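Local coordinates for protein ribokinase, putative (Burkholderia thailandensis, PDB 3B1N) that probably transfers a phosphate from ATP to nucleosides as a kinase of the PfkB (ribokinase) family, with ADP and the nucleoside mizoribine bound in this structure, at residues Ser8-Asp12 and Asp74-Tyr78; Met15-Phe21 and Ile33-Phe37; Ile183-Ile189 and Arg213-Ile218. All blocks are in the same frame, centred on the assembly; numbering follows the deposited sequence.

Contact 1: Ser8-Asp12 and Asp74-Tyr78; sequences SIAYD and DAQPY. With MZR (5-hydroxy-1-(beta-D-ribofuranosyl)-1H-imidazole-4-carboxamide), chain F.
Segment 8-12, running into strand 10-16, faces the first turn of helix 76-85 at a distance, with Tyr11 and Tyr78 8.7 Å apart at their CA atoms, so side chains rather than backbone bridge the gap. Tyr11 reaches across with its phenol: its OH donates to Asp74 O over 2.7 Å, the acceptor lying at the ring edge and the donor in the carbonyl plane (C=O...O angle 153°). The same OH receives a weak, bent bond from Tyr78 N at 3.3 Å, so one phenolic oxygen meets the backbone at two points where the loop turns into the helix. Ile9 CG2, set anti to its own N (chi1 -55° places CG1 beside the N), sits over one face of the Tyr78 ring, 3.7 Å from the centroid, while Ala10 O meets the ring edge at Tyr78 CE1, 3.4 Å away. The two tyrosine rings are oblique, planes 46° apart. Tyr78 OH also bonds Gly47 O and Gln290 NE2; Asp74 OD2 forms a salt bridge with Arg44 and OD1 a hydrogen bond with Ser100. Asp12 OD1 and OD2 accept from mizoribine O2' (2.7 Å) and O3' (2.5 Å), and Ser8 OG bonds its O3. This chemistry implies a two-sided segment: Ser8, Ala10 and Asp12 line the nucleoside pocket, while Ile9 and Tyr11 fasten the other side to the helix start.

Contact 2: Met15-Phe21 and Ile33-Phe37; sequences MTFEGRF and INLSF. With MZR (5-hydroxy-1-(beta-D-ribofuranosyl)-1H-imidazole-4-carboxamide), chain C.
The contact belongs to the lid of this ribokinase-family protein, where the end of strand 10-16 and the turn after it face the short strand 35-38 at the subunit interface. Three aromatic rings and a leucine carry it. The Leu35 side chain crosses that of Phe17 at about a right angle and sets CD1 over the centre of its ring, 3.7 Å from the centroid and 1° off the normal; its other branch, CD2, touches Phe17 CZ at 3.8 Å. The same CD1 also meets Phe21 CE1 at 3.9 Å, so one methyl touches both phenylalanines, over the face of Phe17 and obliquely to Phe21. Phe17 has CG anti to its N (chi1 172°), which lays the ring beneath Leu35 CD1 and brings its own CD1 atom against Phe37. The Phe17 and Phe37 rings are oblique, with planes 57° apart and Phe17 CD1 lying 3.7 Å from Phe37 CD2. Phe37 in turn offers a face to the backbone: Phe17 CA stands over it at 4.1 Å from the centroid, and Thr16 O comes within 3.5 Å of Phe37 CE1. At the far end Ile33 CD1 lies beside Phe21 more loosely. The interactions between the two segments are thus apolar and CH-pi, while the polar work is done outward. Ser36 OG lies 2.9 Å from both N7 and O6 of the mizoribine held in the second subunit's pocket. Leu35 to Phe37 also form a parallel ladder with a strand of that subunit. Through Ser36 one subunit helps to close the nucleoside site of the other, as in the lid-to-lid dimers of ribokinase and its dimeric relatives.

Contact 3: Ile183-Ile189 and Arg213-Ile218; sequences IELATYI and RVQALI. With NA (sodium ion), chain H.
Ile189 and Leu217 form the tight end of the contact, side by side in parallel neighbouring strands and pointing the same way. Their methyls, Ile189 CG2 and Leu217 CD1, approach to 3.3 Å, closer than usual for two carbons, a closeness that is doubtful, since Ile189 is modelled in two conformers. Backbone bonds flank the pair: Ile189 N donates to Ala216 O (161°) and Ile218 N to Ile189 O at 2.8 Å (166°), both nearly straight. One step earlier Gln215 N donates to Thr187 O at 2.8 Å with a more bent angle of 146°, and Ala216 N is buried without a partner, so the ladder is less regular where it begins. Val214 completes the packed side: its CB touches Thr187 O, and CG1, anti to the carbonyl carbon, is turned to Ala186 O at 3.6 Å.

At the other end a sodium ion joins the segments. It takes the carbonyl oxygens of Ile183, Glu184, Ala186 and Arg213, the last the shortest at 2.2 Å, and a water at 2.5 Å. Three ligands come from the end of helix 176-185 and the residue after it, the fourth from the loop before strand 216-220, which ties the helix end to that loop. The solvent side is looser and belongs to the Glu184 and Gln215 side chains. Glu184 and Arg213 extend alongside each other, Glu184 CG at the edge of the guanidinium; the charged atoms stay beyond salt-bridge distance, and Arg213 bonds Glu209 O and makes a cation-pi contact with Trp205. Gln215 lies beside Thr187 CG2. In the fold, strand 163-165 flanks strand 188-192 on the side away from strand 216-220, and helix 251-264 packs on Tyr188 and Ile218.

In the fold
From the N terminus, the 8-12 segment, running into strand 10-16, serves contact 1, and the strand's end serves contact 2. Contact 2 closes first, a short loop between residues 21 and 33, and lies wholly within the longer excursion that contact 1 closes at the start of helix 76-85. Contact 1 thus joins the base of the lid to the large sheet's helical layer, and contact 2 joins the lid's outer end to strand 35-38 and the second subunit. Contact 3 follows in series, tying neighbouring strands of the large sheet together across residues 190-212. Between centres it lies about 30 Å from contact 1 and about 35 Å from contact 2, across the chain's centre from both.

Contact 1: Ser8-Asp12 and Asp74-Tyr78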
loop_
_atom_site.group_PDB
_atom_site.type_symbol
_atom_site.label_atom_id
_atom_site.label_comp_id
_atom_site.label_asym_id
_atom_site.label_seq_id
_atom_site.Cartn_x
_atom_site.Cartn_y
_atom_site.Cartn_z
ATOM N N SER B 8 17.949 -7.670 -0.528
ATOM C CA SER B 8 16.949 -8.240 0.381
ATOM C C SER B 8 16.489 -9.628 -0.032
ATOM O O SER B 8 16.430 -9.965 -1.232
ATOM C CB SER B 8 15.745 -7.319 0.474
ATOM O OG SER B 8 15.164 -7.129 -0.808
ATOM N N ILE B 9 16.086 -10.427 0.959
ATOM C CA ILE B 9 15.441 -11.719 0.715
ATOM C C ILE B 9 14.179 -11.656 1.570
ATOM O O ILE B 9 14.291 -11.449 2.788
ATOM C CB ILE B 9 16.323 -12.916 1.162
ATOM C CG1 ILE B 9 17.702 -12.843 0.476
ATOM C CG2 ILE B 9 15.601 -14.200 0.714
ATOM C CD1 ILE B 9 18.697 -13.899 1.008
ATOM N N ALA B 10 13.011 -11.718 0.933
ATOM C CA ALA B 10 11.767 -11.305 1.639
ATOM C C ALA B 10 10.595 -12.081 1.171
ATOM O O ALA B 10 10.603 -12.672 0.085
ATOM C CB ALA B 10 11.539 -9.765 1.415
ATOM N N TYR B 11 9.549 -12.096 2.012
ATOM C CA TYR B 11 8.246 -12.591 1.585
ATOM C C TYR B 11 7.370 -11.403 1.238
ATOM O O TYR B 11 7.273 -10.452 2.012
ATOM C CB TYR B 11 7.616 -13.366 2.761
ATOM C CG TYR B 11 8.343 -14.649 3.051
ATOM C CD1 TYR B 11 8.408 -15.672 2.105
ATOM C CD2 TYR B 11 9.038 -14.820 4.242
ATOM C CE1 TYR B 11 9.078 -16.855 2.375
ATOM C CE2 TYR B 11 9.735 -16.000 4.526
ATOM C CZ TYR B 11 9.742 -17.016 3.590
ATOM O OH TYR B 11 10.392 -18.202 3.844
ATOM N N ASP B 12 6.745 -11.493 0.065
ATOM C CA ASP B 12 5.952 -10.400 -0.476
ATOM C C ASP B 12 4.460 -10.662 -0.362
ATOM O O ASP B 12 4.012 -11.754 -0.710
ATOM C CB ASP B 12 6.274 -10.169 -1.963
ATOM C CG ASP B 12 7.649 -9.616 -2.196
ATOM O OD1 ASP B 12 8.310 -9.126 -1.274
ATOM O OD2 ASP B 12 8.025 -9.593 -3.373
ATOM N N ASP B 74 10.796 -18.158 10.037
ATOM C CA ASP B 74 10.033 -18.477 8.827
ATOM C C ASP B 74 10.911 -18.598 7.594
ATOM O O ASP B 74 10.394 -18.596 6.503
ATOM C CB ASP B 74 8.904 -17.470 8.630
ATOM C CG ASP B 74 9.395 -16.060 8.552
ATOM O OD1 ASP B 74 10.629 -15.843 8.609
ATOM O OD2 ASP B 74 8.514 -15.157 8.443
ATOM N N ALA B 75 12.208 -18.817 7.799
ATOM C CA ALA B 75 13.144 -18.993 6.658
ATOM C C ALA B 75 12.936 -20.291 5.881
ATOM O O ALA B 75 13.291 -20.322 4.681
ATOM C CB ALA B 75 14.558 -18.932 7.104
ATOM N N GLN B 76 12.422 -21.343 6.506
ATOM C CA GLN B 76 12.533 -22.682 5.875
ATOM C C GLN B 76 11.923 -22.814 4.480
ATOM O O GLN B 76 12.590 -23.416 3.607
ATOM C CB GLN B 76 11.975 -23.785 6.806
ATOM C CG GLN B 76 12.559 -25.209 6.468
ATOM C CD GLN B 76 14.069 -25.276 6.682
ATOM O OE1 GLN B 76 14.546 -25.002 7.801
ATOM N NE2 GLN B 76 14.827 -25.660 5.653
ATOM N N PRO B 77 10.744 -22.235 4.236
ATOM C CA PRO B 77 10.219 -22.372 2.863
ATOM C C PRO B 77 11.146 -21.780 1.817
ATOM O O PRO B 77 11.260 -22.322 0.696
ATOM C CB PRO B 77 8.873 -21.633 2.918
ATOM C CG PRO B 77 8.444 -21.890 4.370
ATOM C CD PRO B 77 9.718 -21.702 5.161
ATOM N N TYR B 78 11.793 -20.670 2.127
ATOM C CA TYR B 78 12.729 -20.058 1.180
ATOM C C TYR B 78 13.986 -20.892 1.028
ATOM O O TYR B 78 14.456 -21.036 -0.107
ATOM C CB TYR B 78 13.070 -18.603 1.602
ATOM C CG TYR B 78 13.065 -17.613 0.443
ATOM C CD1 TYR B 78 12.458 -16.348 0.568
ATOM C CD2 TYR B 78 13.775 -17.879 -0.728
ATOM C CE1 TYR B 78 12.473 -15.430 -0.469
ATOM C CE2 TYR B 78 13.793 -16.969 -1.772
ATOM C CZ TYR B 78 13.139 -15.737 -1.634
ATOM O OH TYR B 78 13.188 -14.849 -2.675
HETATM N N1 MZR F . 14.498 -2.671 0.834
HETATM O O3 MZR F . 13.902 -4.861 -0.790
HETATM C C4 MZR F . 12.688 -4.147 -0.881
HETATM C C5 MZR F . 12.397 -2.887 -0.234
HETATM C C6 MZR F . 13.299 -2.144 0.649
HETATM O O6 MZR F . 12.834 -1.095 1.143
HETATM N N7 MZR F . 11.122 -2.623 -0.631
HETATM C C8 MZR F . 10.704 -3.623 -1.441
HETATM N N9 MZR F . 11.664 -4.579 -1.604
HETATM C "C1'" MZR F . 11.586 -5.780 -2.452
HETATM C "C2'" MZR F . 10.336 -6.636 -2.342
HETATM O "O2'" MZR F . 10.627 -7.650 -1.386
HETATM C "C3'" MZR F . 10.129 -7.107 -3.804
HETATM O "O3'" MZR F . 10.190 -8.516 -4.036
HETATM C "C4'" MZR F . 11.196 -6.393 -4.592
HETATM O "O4'" MZR F . 11.519 -5.277 -3.782
HETATM C "C5'" MZR F . 10.678 -5.939 -5.936
HETATM O "O5'" MZR F . 11.795 -5.300 -6.610
#

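Contact 2: Met15-Phe21 and Ile33-Phe37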
loop_
_atom_site.group_PDB
_atom_site.type_symbol
_atom_site.label_atom_id
_atom_site.label_comp_id
_atom_site.label_asym_id
_atom_site.label_seq_id
_atom_site.Cartn_x
_atom_site.Cartn_y
_atom_site.Cartn_z
ATOM N N MET B 15 -0.651 -6.616 -3.406
ATOM C CA MET B 15 -2.037 -6.210 -3.560
ATOM C C MET B 15 -2.109 -5.395 -4.828
ATOM O O MET B 15 -1.587 -4.270 -4.887
ATOM C CB MET B 15 -2.401 -5.390 -2.336
ATOM C CG MET B 15 -2.524 -6.292 -1.061
ATOM S SD MET B 15 -2.210 -5.382 0.450
ATOM C CE MET B 15 -0.389 -5.359 0.463
ATOM N N THR B 16 -2.733 -6.003 -5.836
ATOM C CA THR B 16 -2.776 -5.483 -7.197
ATOM C C THR B 16 -4.026 -4.642 -7.417
ATOM O O THR B 16 -5.135 -5.195 -7.449
ATOM C CB THR B 16 -2.870 -6.626 -8.256
ATOM O OG1 THR B 16 -1.798 -7.553 -8.083
ATOM C CG2 THR B 16 -2.746 -6.044 -9.655
ATOM N N PHE B 17 -3.846 -3.338 -7.554
ATOM C CA PHE B 17 -5.014 -2.477 -7.934
ATOM C C PHE B 17 -5.125 -2.609 -9.420
ATOM O O PHE B 17 -4.170 -2.276 -10.156
ATOM C CB PHE B 17 -4.803 -1.027 -7.536
ATOM C CG PHE B 17 -5.866 -0.085 -8.069
ATOM C CD1 PHE B 17 -7.176 -0.237 -7.615
ATOM C CD2 PHE B 17 -5.550 0.961 -8.948
ATOM C CE1 PHE B 17 -8.167 0.591 -8.076
ATOM C CE2 PHE B 17 -6.576 1.800 -9.431
ATOM C CZ PHE B 17 -7.878 1.576 -8.995
ATOM N N GLU B 18 -6.303 -3.070 -9.852
ATOM C CA GLU B 18 -6.519 -3.300 -11.302
ATOM C C GLU B 18 -6.921 -1.999 -11.959
ATOM O O GLU B 18 -8.105 -1.750 -12.254
ATOM C CB GLU B 18 -7.562 -4.391 -11.530
ATOM C CG GLU B 18 -7.187 -5.712 -10.904
ATOM C CD GLU B 18 -5.990 -6.366 -11.536
ATOM O OE1 GLU B 18 -5.668 -6.039 -12.699
ATOM O OE2 GLU B 18 -5.368 -7.218 -10.854
ATOM N N GLY B 19 -5.939 -1.148 -12.179
ATOM C CA GLY B 19 -6.159 0.209 -12.658
ATOM C C GLY B 19 -4.885 0.984 -12.567
ATOM O O GLY B 19 -3.817 0.391 -12.409
ATOM N N ARG B 20 -4.997 2.294 -12.669
ATOM C CA ARG B 20 -3.862 3.205 -12.701
ATOM C C ARG B 20 -4.097 4.258 -11.651
ATOM O O ARG B 20 -5.118 4.962 -11.707
ATOM C CB ARG B 20 -3.768 3.865 -14.085
ATOM C CG ARG B 20 -3.240 2.860 -15.166
ATOM C CD ARG B 20 -3.311 3.522 -16.565
ATOM N NE ARG B 20 -2.423 4.677 -16.707
ATOM C CZ ARG B 20 -2.818 5.899 -17.012
ATOM N NH1 ARG B 20 -4.100 6.198 -17.169
ATOM N NH2 ARG B 20 -1.919 6.840 -17.157
ATOM N N PHE B 21 -3.171 4.399 -10.701
ATOM C CA PHE B 21 -3.302 5.495 -9.696
ATOM C C PHE B 21 -3.489 6.873 -10.305
ATOM O O PHE B 21 -4.194 7.692 -9.771
ATOM C CB PHE B 21 -2.092 5.561 -8.746
ATOM C CG PHE B 21 -1.847 4.302 -7.951
ATOM C CD1 PHE B 21 -2.871 3.502 -7.520
ATOM C CD2 PHE B 21 -0.517 3.993 -7.559
ATOM C CE1 PHE B 21 -2.653 2.290 -6.761
ATOM C CE2 PHE B 21 -0.273 2.815 -6.786
ATOM C CZ PHE B 21 -1.311 1.969 -6.411
ATOM N N ILE B 33 -6.022 10.792 -2.771
ATOM C CA ILE B 33 -6.453 9.506 -3.310
ATOM C C ILE B 33 -7.029 8.653 -2.206
ATOM O O ILE B 33 -6.421 8.551 -1.143
ATOM C CB ILE B 33 -5.271 8.767 -4.087
ATOM C CG1 ILE B 33 -5.791 7.440 -4.611
ATOM C CG2 ILE B 33 -4.018 8.603 -3.165
ATOM C CD1 ILE B 33 -4.856 6.795 -5.695
ATOM N N ASN B 34 -8.171 8.016 -2.467
ATOM C CA ASN B 34 -8.709 7.005 -1.605
ATOM C C ASN B 34 -9.064 5.855 -2.524
ATOM O O ASN B 34 -9.736 6.107 -3.560
ATOM C CB ASN B 34 -10.038 7.426 -0.959
ATOM C CG ASN B 34 -9.907 8.388 0.215
ATOM O OD1 ASN B 34 -10.981 8.850 0.630
ATOM N ND2 ASN B 34 -8.701 8.711 0.730
ATOM N N LEU B 35 -8.603 4.647 -2.226
ATOM C CA LEU B 35 -9.075 3.464 -2.953
ATOM C C LEU B 35 -9.400 2.379 -1.944
ATOM O O LEU B 35 -8.740 2.281 -0.907
ATOM C CB LEU B 35 -7.972 2.900 -3.889
ATOM C CG LEU B 35 -7.560 3.760 -5.073
ATOM C CD1 LEU B 35 -6.321 3.126 -5.689
ATOM C CD2 LEU B 35 -8.733 3.868 -6.095
ATOM N N SER B 36 -10.346 1.498 -2.261
ATOM C CA SER B 36 -10.568 0.303 -1.466
ATOM C C SER B 36 -11.046 -0.730 -2.464
ATOM O O SER B 36 -12.096 -0.572 -3.101
ATOM C CB SER B 36 -11.576 0.553 -0.308
ATOM O OG SER B 36 -11.682 -0.615 0.531
ATOM N N PHE B 37 -10.255 -1.778 -2.605
ATOM C CA PHE B 37 -10.494 -2.759 -3.674
ATOM C C PHE B 37 -10.407 -4.158 -3.086
ATOM O O PHE B 37 -9.643 -4.410 -2.118
ATOM C CB PHE B 37 -9.531 -2.550 -4.853
ATOM C CG PHE B 37 -8.057 -2.584 -4.500
ATOM C CD1 PHE B 37 -7.331 -3.781 -4.600
ATOM C CD2 PHE B 37 -7.388 -1.421 -4.093
ATOM C CE1 PHE B 37 -5.922 -3.815 -4.295
ATOM C CE2 PHE B 37 -6.028 -1.463 -3.769
ATOM C CZ PHE B 37 -5.297 -2.669 -3.869
HETATM N N1 MZR C . -15.787 -1.930 2.972
HETATM O O3 MZR C . -15.151 -1.246 5.495
HETATM C C4 MZR C . -13.926 -0.904 4.885
HETATM C C5 MZR C . -13.627 -1.065 3.473
HETATM C C6 MZR C . -14.608 -1.585 2.511
HETATM O O6 MZR C . -14.265 -1.678 1.297
HETATM N N7 MZR C . -12.362 -0.605 3.355
HETATM C C8 MZR C . -11.875 -0.208 4.579
HETATM N N9 MZR C . -12.849 -0.445 5.538
HETATM C "C1'" MZR C . -12.767 -0.085 6.962
HETATM C "C2'" MZR C . -11.528 -0.536 7.705
HETATM O "O2'" MZR C . -11.829 -1.802 8.294
HETATM C "C3'" MZR C . -11.217 0.653 8.641
HETATM O "O3'" MZR C . -11.324 0.292 10.045
HETATM C "C4'" MZR C . -12.229 1.726 8.284
HETATM O "O4'" MZR C . -12.632 1.327 6.950
HETATM C "C5'" MZR C . -11.598 3.116 8.179
HETATM O "O5'" MZR C . -12.506 4.294 8.037
#

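Contact 3: Ile183-Ile189 and Arg213-Ile218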
loop_
_atom_site.group_PDB
_atom_site.type_symbol
_atom_site.label_atom_id
_atom_site.label_comp_id
_atom_site.label_asym_id
_atom_site.label_seq_id
_atom_site.Cartn_x
_atom_site.Cartn_y
_atom_site.Cartn_z
ATOM N N ILE B 183 28.137 5.722 -6.165
ATOM C CA ILE B 183 28.181 5.830 -7.613
ATOM C C ILE B 183 29.624 5.933 -8.117
ATOM O O ILE B 183 29.964 5.287 -9.134
ATOM C CB ILE B 183 27.357 7.034 -8.087
ATOM C CG1 ILE B 183 25.863 6.773 -7.819
ATOM C CG2 ILE B 183 27.602 7.332 -9.561
ATOM C CD1 ILE B 183 24.994 8.048 -7.852
ATOM N N GLU B 184 30.467 6.712 -7.418
ATOM C CA GLU B 184 31.905 6.717 -7.744
ATOM C C GLU B 184 32.510 5.290 -7.753
ATOM O O GLU B 184 33.156 4.873 -8.714
ATOM C CB GLU B 184 32.697 7.664 -6.806
ATOM C CG GLU B 184 32.508 9.173 -7.135
ATOM C CD GLU B 184 32.751 10.080 -5.932
ATOM O OE1 GLU B 184 32.512 11.323 -6.039
ATOM O OE2 GLU B 184 33.178 9.547 -4.866
ATOM N N LEU B 185 32.213 4.497 -6.735
ATOM C CA LEU B 185 32.709 3.136 -6.619
ATOM C C LEU B 185 32.097 2.152 -7.629
ATOM O O LEU B 185 32.748 1.198 -8.043
ATOM C CB LEU B 185 32.443 2.600 -5.209
ATOM C CG LEU B 185 33.112 3.337 -4.029
ATOM C CD1 LEU B 185 32.617 2.728 -2.735
ATOM C CD2 LEU B 185 34.665 3.326 -4.107
ATOM N N ALA B 186 30.831 2.369 -7.986
ATOM C CA ALA B 186 30.103 1.385 -8.802
ATOM C C ALA B 186 30.652 1.268 -10.224
ATOM O O ALA B 186 31.065 2.265 -10.814
ATOM C CB ALA B 186 28.609 1.766 -8.874
ATOM N N THR B 187 30.575 0.078 -10.807
ATOM C CA THR B 187 30.916 -0.100 -12.232
ATOM C C THR B 187 29.729 0.289 -13.120
ATOM O O THR B 187 29.891 0.861 -14.184
ATOM C CB THR B 187 31.264 -1.556 -12.544
ATOM O OG1 THR B 187 32.057 -2.122 -11.483
ATOM C CG2 THR B 187 31.935 -1.650 -13.925
ATOM N N TYR B 188 28.517 -0.082 -12.688
ATOM C CA TYR B 188 27.326 0.267 -13.446
ATOM C C TYR B 188 26.250 0.729 -12.461
ATOM O O TYR B 188 26.320 0.365 -11.283
ATOM C CB TYR B 188 26.776 -0.946 -14.255
ATOM C CG TYR B 188 27.820 -1.907 -14.796
ATOM C CD1 TYR B 188 28.248 -2.997 -14.057
ATOM C CD2 TYR B 188 28.394 -1.699 -16.066
ATOM C CE1 TYR B 188 29.173 -3.883 -14.555
ATOM C CE2 TYR B 188 29.356 -2.571 -16.559
ATOM C CZ TYR B 188 29.719 -3.661 -15.800
ATOM O OH TYR B 188 30.659 -4.568 -16.275
ATOM N N ILE B 189 25.291 1.513 -12.936
ATOM C CA ILE B 189 24.112 1.807 -12.101
ATOM C C ILE B 189 22.862 1.419 -12.890
ATOM O O ILE B 189 22.748 1.675 -14.088
ATOM C CB ILE B 189 24.121 3.284 -11.546
ATOM C CG1 ILE B 189 22.935 3.568 -10.618
ATOM C CG2 ILE B 189 24.227 4.342 -12.671
ATOM C CD1 ILE B 189 23.021 4.927 -9.949
ATOM N N ARG B 213 30.726 8.804 -14.360
ATOM C CA ARG B 213 31.342 8.093 -13.227
ATOM C C ARG B 213 31.136 6.574 -13.195
ATOM O O ARG B 213 31.546 5.912 -12.229
ATOM C CB ARG B 213 30.904 8.738 -11.917
ATOM C CG ARG B 213 31.304 10.230 -11.844
ATOM C CD ARG B 213 30.731 10.823 -10.590
ATOM N NE ARG B 213 31.376 12.087 -10.212
ATOM C CZ ARG B 213 31.185 13.251 -10.824
ATOM N NH1 ARG B 213 31.812 14.328 -10.360
ATOM N NH2 ARG B 213 30.394 13.351 -11.886
ATOM N N VAL B 214 30.486 6.047 -14.227
ATOM C CA VAL B 214 30.265 4.610 -14.365
ATOM C C VAL B 214 30.522 4.166 -15.793
ATOM O O VAL B 214 30.565 4.982 -16.722
ATOM C CB VAL B 214 28.795 4.212 -13.980
ATOM C CG1 VAL B 214 28.569 4.339 -12.446
ATOM C CG2 VAL B 214 27.750 5.029 -14.801
ATOM N N GLN B 215 30.675 2.869 -15.978
ATOM C CA GLN B 215 30.759 2.300 -17.317
ATOM C C GLN B 215 29.426 2.308 -18.065
ATOM O O GLN B 215 29.401 2.437 -19.299
ATOM C CB GLN B 215 31.371 0.903 -17.291
ATOM C CG GLN B 215 32.858 0.946 -16.890
ATOM C CD GLN B 215 33.517 -0.419 -16.922
ATOM O OE1 GLN B 215 33.033 -1.340 -17.593
ATOM N NE2 GLN B 215 34.635 -0.566 -16.177
ATOM N N ALA B 216 28.314 2.128 -17.335
ATOM C CA ALA B 216 27.011 2.213 -17.998
ATOM C C ALA B 216 25.993 2.685 -16.977
ATOM O O ALA B 216 26.085 2.305 -15.804
ATOM C CB ALA B 216 26.554 0.853 -18.598
ATOM N N LEU B 217 25.089 3.536 -17.433
ATOM C CA LEU B 217 23.934 4.022 -16.646
ATOM C C LEU B 217 22.716 3.479 -17.356
ATOM O O LEU B 217 22.419 3.818 -18.505
ATOM C CB LEU B 217 23.891 5.548 -16.631
ATOM C CG LEU B 217 22.612 6.276 -16.169
ATOM C CD1 LEU B 217 22.174 5.825 -14.767
ATOM C CD2 LEU B 217 22.766 7.796 -16.229
ATOM N N ILE B 218 22.005 2.597 -16.649
ATOM C CA ILE B 218 20.872 1.880 -17.218
ATOM C C ILE B 218 19.624 2.386 -16.516
ATOM O O ILE B 218 19.574 2.373 -15.269
ATOM C CB ILE B 218 21.015 0.361 -16.984
ATOM C CG1 ILE B 218 22.303 -0.202 -17.637
ATOM C CG2 ILE B 218 19.808 -0.365 -17.485
ATOM C CD1 ILE B 218 23.336 -0.610 -16.636
HETATM NA NA NA H . 31.751 4.452 -10.576
HETATM O O HOH W 1 33.811 3.745 -11.741
#